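NADB-Rossmann Superfamily protein (Streptococcus agalactiae, PDB 3LEC) probably methylates N1 of adenine 22 in tRNA, as a zinc-binding, Rossmann-like methyltransferase of the TrmK family. Local coordinates at residues L6-S9 / K10-K14; H68-T71 / S72-V76. All blocks are in the same frame, centred on the assembly; numbering follows the deposited sequence. Where two conformers were deposited one is given.

Contact 1: L6-S9 / K10-K14. With SO4 (sulfate ion), chain E.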
loop_
_atom_site.group_PDB
_atom_site.type_symbol
_atom_site.label_atom_id
_atom_site.label_comp_id
_atom_site.label_asym_id
_atom_site.label_seq_id
_atom_site.Cartn_x
_atom_site.Cartn_y
_atom_site.Cartn_z
ATOM N N LEU A 6 -8.158 16.691 11.505
ATOM C CA LEU A 6 -8.937 15.623 10.931
ATOM C C LEU A 6 -8.570 14.293 11.544
ATOM O O LEU A 6 -7.431 14.086 12.013
ATOM C CB LEU A 6 -8.871 15.610 9.399
ATOM C CG LEU A 6 -7.638 15.420 8.537
ATOM C CD1 LEU A 6 -7.154 13.961 8.563
ATOM C CD2 LEU A 6 -8.055 15.784 7.123
ATOM N N GLN A 7 -9.567 13.411 11.573
ATOM C CA GLN A 7 -9.427 12.061 12.065
ATOM C C GLN A 7 -9.442 11.168 10.842
ATOM O O GLN A 7 -10.423 11.153 10.079
ATOM C CB GLN A 7 -10.584 11.676 13.013
ATOM C CG GLN A 7 -10.609 12.445 14.351
ATOM C CD GLN A 7 -11.692 11.975 15.347
ATOM O OE1 GLN A 7 -12.661 11.300 14.987
ATOM N NE2 GLN A 7 -11.531 12.368 16.608
ATOM N N LEU A 8 -8.347 10.440 10.642
ATOM C CA LEU A 8 -8.207 9.514 9.514
ATOM C C LEU A 8 -9.017 8.239 9.720
ATOM O O LEU A 8 -9.246 7.808 10.855
ATOM C CB LEU A 8 -6.743 9.130 9.304
ATOM C CG LEU A 8 -5.787 10.235 8.797
ATOM C CD1 LEU A 8 -4.394 9.665 8.784
ATOM C CD2 LEU A 8 -6.180 10.694 7.393
ATOM N N SER A 9 -9.412 7.623 8.613
ATOM C CA SER A 9 -9.965 6.263 8.638
ATOM C C SER A 9 -8.917 5.319 9.266
ATOM O O SER A 9 -7.737 5.670 9.292
ATOM C CB SER A 9 -10.316 5.838 7.202
ATOM O OG SER A 9 -9.156 5.816 6.358
ATOM N N LYS A 10 -9.319 4.154 9.789
ATOM C CA LYS A 10 -8.309 3.206 10.315
ATOM C C LYS A 10 -7.235 2.873 9.287
ATOM O O LYS A 10 -6.032 2.806 9.597
ATOM C CB LYS A 10 -8.969 1.914 10.825
ATOM C CG LYS A 10 -9.761 2.125 12.096
ATOM C CD LYS A 10 -10.535 0.872 12.538
ATOM C CE LYS A 10 -9.605 -0.230 13.001
ATOM N NZ LYS A 10 -10.360 -1.345 13.659
ATOM N N ARG A 11 -7.676 2.650 8.048
ATOM C CA ARG A 11 -6.802 2.255 6.988
ATOM C C ARG A 11 -5.698 3.297 6.799
ATOM O O ARG A 11 -4.509 2.965 6.793
ATOM C CB ARG A 11 -7.614 2.045 5.706
ATOM C CG ARG A 11 -6.827 1.682 4.444
ATOM C CD ARG A 11 -7.762 1.637 3.239
ATOM N NE ARG A 11 -8.315 2.963 2.947
ATOM C CZ ARG A 11 -7.840 3.825 2.039
ATOM N NH1 ARG A 11 -6.800 3.523 1.283
ATOM N NH2 ARG A 11 -8.431 4.997 1.876
ATOM N N LEU A 12 -6.096 4.556 6.658
ATOM C CA LEU A 12 -5.118 5.615 6.442
ATOM C C LEU A 12 -4.315 5.949 7.711
ATOM O O LEU A 12 -3.142 6.309 7.628
ATOM C CB LEU A 12 -5.794 6.871 5.898
ATOM C CG LEU A 12 -6.356 6.795 4.470
ATOM C CD1 LEU A 12 -6.839 8.187 4.089
ATOM C CD2 LEU A 12 -5.338 6.333 3.467
ATOM N N GLN A 13 -4.951 5.815 8.870
ATOM C CA GLN A 13 -4.263 6.036 10.159
ATOM C C GLN A 13 -3.126 5.055 10.318
ATOM O O GLN A 13 -2.043 5.436 10.757
ATOM C CB GLN A 13 -5.226 5.934 11.350
ATOM C CG GLN A 13 -4.565 6.246 12.758
ATOM C CD GLN A 13 -3.971 7.642 12.821
ATOM O OE1 GLN A 13 -2.761 7.812 13.102
ATOM N NE2 GLN A 13 -4.806 8.661 12.585
ATOM N N LYS A 14 -3.393 3.790 10.009
ATOM C CA LYS A 14 -2.363 2.758 10.120
ATOM C C LYS A 14 -1.213 2.945 9.109
ATOM O O LYS A 14 -0.076 2.603 9.399
ATOM C CB LYS A 14 -3.004 1.371 10.141
ATOM C CG LYS A 14 -3.732 1.181 11.482
ATOM C CD LYS A 14 -4.582 -0.068 11.574
ATOM C CE LYS A 14 -5.459 -0.020 12.838
ATOM N NZ LYS A 14 -4.661 -0.293 14.067
HETATM S S SO4 E . -13.948 -0.333 13.714
HETATM O O1 SO4 E . -14.522 -1.674 13.790
HETATM O O2 SO4 E . -14.956 0.679 14.014
HETATM O O3 SO4 E . -12.875 -0.243 14.694
HETATM O O4 SO4 E . -13.433 -0.070 12.374
HETATM O O HOH W 1 -7.690 8.184 13.333
HETATM O O HOH W 2 -10.275 6.058 4.132
#
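Ser9 caps the N-terminus of helix 10-16, and Leu12 and Gln13 close the first turn against it. The packed part lies around the serine. Its OG, at chi1 61° between the backbone N and the carbonyl carbon, turns toward the start of the helix and accepts a weak but fairly straight bond from Leu12 N at 3.3 Å. This is the N-cap bond, which gives a first-turn amide a side-chain acceptor. The hydroxyl also rests on the leucine side chain, with Ser9 OG 3.5 Å from Leu12 CG. The backbone supplies the firmer link: Gln13 N donates to Ser9 O at 2.8 Å, approaching nearly along the C=O axis. Leu8 closes this side with its two methyl groups, CD1 over the carbonyl of Leu12 and CD2 at 4.1 Å from Leu12 CB; the two leucine side chains cross at about a right angle. Leu12 CD2 in turn lies 3.5 Å above the plane of the Arg11 guanidinium, offset toward its rim.

Two separate edges are looser and wetter. At one, Gln13 bends at chi2 (59°), which brings NE2 back beside Leu8 CB, and a water joins this amide nitrogen to Leu8 O. At the other, a second water links Ser9 OG to Arg11 NH2. The Lys10 side chain leaves the turn, bent at chi3, and its NZ donates to O3 of a sulfate ion at 2.9 Å; the sulfate probably comes from the crystallisation liquor.

Glu151 accepts from Arg11 N, and its carboxylate, beside the helix N-terminus, would be expected to interact favourably with the helix dipole. Arg11 NH1 reaches Gln124 in strand 120-125, Lys14 packs on strands 141-150 and 155-163, and Leu8 leans on Phe38 of helix 34-41.

Contact 2: H68-T71 / S72-V76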
loop_
_atom_site.group_PDB
_atom_site.type_symbol
_atom_site.label_atom_id
_atom_site.label_comp_id
_atom_site.label_asym_id
_atom_site.label_seq_id
_atom_site.Cartn_x
_atom_site.Cartn_y
_atom_site.Cartn_z
ATOM N N HIS A 68 -7.553 23.865 5.075
ATOM C CA HIS A 68 -6.857 23.446 6.269
ATOM C C HIS A 68 -5.652 24.326 6.595
ATOM O O HIS A 68 -4.985 24.140 7.634
ATOM C CB HIS A 68 -6.475 21.981 6.154
ATOM C CG HIS A 68 -7.587 21.055 6.500
ATOM N ND1 HIS A 68 -7.704 20.488 7.746
ATOM C CD2 HIS A 68 -8.641 20.604 5.780
ATOM C CE1 HIS A 68 -8.769 19.706 7.774
ATOM N NE2 HIS A 68 -9.363 19.766 6.598
ATOM N N GLY A 69 -5.409 25.308 5.722
ATOM C CA GLY A 69 -4.372 26.309 5.961
ATOM C C GLY A 69 -2.979 25.721 5.864
ATOM O O GLY A 69 -2.106 26.067 6.649
ATOM N N LEU A 70 -2.762 24.842 4.891
ATOM C CA LEU A 70 -1.480 24.138 4.768
ATOM C C LEU A 70 -0.781 24.303 3.422
ATOM O O LEU A 70 0.117 23.511 3.077
ATOM C CB LEU A 70 -1.668 22.649 5.089
ATOM C CG LEU A 70 -1.875 22.362 6.574
ATOM C CD1 LEU A 70 -2.448 20.935 6.742
ATOM C CD2 LEU A 70 -0.573 22.567 7.350
ATOM N N THR A 71 -1.191 25.310 2.654
ATOM C CA THR A 71 -0.636 25.511 1.306
ATOM C C THR A 71 0.877 25.692 1.283
ATOM O O THR A 71 1.511 25.310 0.300
ATOM C CB THR A 71 -1.256 26.700 0.590
ATOM O OG1 THR A 71 -0.862 27.898 1.263
ATOM C CG2 THR A 71 -2.792 26.563 0.542
ATOM N N SER A 72 1.446 26.263 2.352
ATOM C CA SER A 72 2.898 26.460 2.465
ATOM C C SER A 72 3.643 25.155 2.722
ATOM O O SER A 72 4.848 25.046 2.440
ATOM C CB SER A 72 3.237 27.453 3.584
ATOM O OG SER A 72 2.832 28.771 3.264
ATOM N N LYS A 73 2.934 24.170 3.266
ATOM C CA LYS A 73 3.575 22.922 3.668
ATOM C C LYS A 73 3.199 21.718 2.815
ATOM O O LYS A 73 3.830 20.669 2.910
ATOM C CB LYS A 73 3.308 22.650 5.146
ATOM C CG LYS A 73 3.946 23.715 6.074
ATOM C CD LYS A 73 3.451 23.537 7.496
ATOM C CE LYS A 73 4.270 24.346 8.500
ATOM N NZ LYS A 73 3.661 24.193 9.853
ATOM N N ILE A 74 2.188 21.876 1.966
ATOM C CA ILE A 74 1.741 20.771 1.122
ATOM C C ILE A 74 1.542 21.202 -0.319
ATOM O O ILE A 74 0.689 22.034 -0.610
ATOM C CB ILE A 74 0.471 20.089 1.648
ATOM C CG1 ILE A 74 0.669 19.587 3.083
ATOM C CG2 ILE A 74 0.095 18.935 0.716
ATOM C CD1 ILE A 74 -0.587 18.979 3.715
ATOM N N ASP A 75 2.335 20.630 -1.211
ATOM C CA ASP A 75 2.190 20.887 -2.643
ATOM C C ASP A 75 1.208 19.908 -3.245
ATOM O O ASP A 75 1.205 18.723 -2.909
ATOM C CB ASP A 75 3.543 20.789 -3.371
ATOM C CG ASP A 75 4.400 22.034 -3.198
ATOM O OD1 ASP A 75 3.893 23.049 -2.681
ATOM O OD2 ASP A 75 5.587 21.993 -3.595
ATOM N N VAL A 76 0.352 20.405 -4.132
ATOM C CA VAL A 76 -0.592 19.521 -4.778
ATOM C C VAL A 76 -0.231 19.609 -6.243
ATOM O O VAL A 76 -0.092 20.706 -6.777
ATOM C CB VAL A 76 -2.061 19.947 -4.517
ATOM C CG1 VAL A 76 -3.022 19.024 -5.259
ATOM C CG2 VAL A 76 -2.386 20.012 -3.018
#
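Leu70 O takes two backbone bonds from the residues that lead into strand 74-78. Lys73 N donates to it at 2.9 Å, from a position 56° out of the carbonyl plane rather than on a lone pair, and this bond closes a type I beta turn over residues 70-73. Ile74 N lies equally close to Leu70 O, but its N-H...O angle of 129° makes the second bond, added to that of the turn, weak. One oxygen thus serves two successive amides.

That turn forms the second half of an alpha-to-beta connection in the Rossmann-like sheet. Helix 55-67 ends in a Schellman motif, in which Gly69 has positive phi (70°), and the chain then reverses into strand 74-78, an outermost strand that runs parallel to 45-52. Lys73 and Asp75 make backbone hydrogen bonds to that neighbour.

Apolar contacts accompany the bonds. Leu70 CD1 meets Ile74 CD1 at 4.1 Å, and the same isoleucine methyl reaches Leu70 CB. On its second branch, Leu70 CD2 lies against the aliphatic shaft of Lys73, 4.1 Å from Lys73 CD; the lysine chain is extended beyond CG, carrying its ammonium away from the turn. Ile74 packs further on Leu40 and Val65, in helices 34-41 and 55-67.

Among the charged groups, the carboxylate of Asp75 forms a salt bridge through OD2 with Arg77 NH2.

In the fold
Contacts 1 and 2 follow one another along the chain, and their centres lie about 19 Å apart. They nevertheless meet at their leading ends, where Leu6 CD2 packs 4.0 Å from His68 CE1, so the N-terminal loop touches the residue that follows helix 55-67. Helix 34-41 is common ground: Ile37 touches both Leu6 and His68, Phe38 touches Leu6 and Leu8, and Leu40 lies on Lys73 and Ile74. Contact 1 precedes strand 23-28, the first along the chain, whereas contact 2 leads into an outermost strand of the sheet. Both lie away from the zinc site of Asp140 and His165.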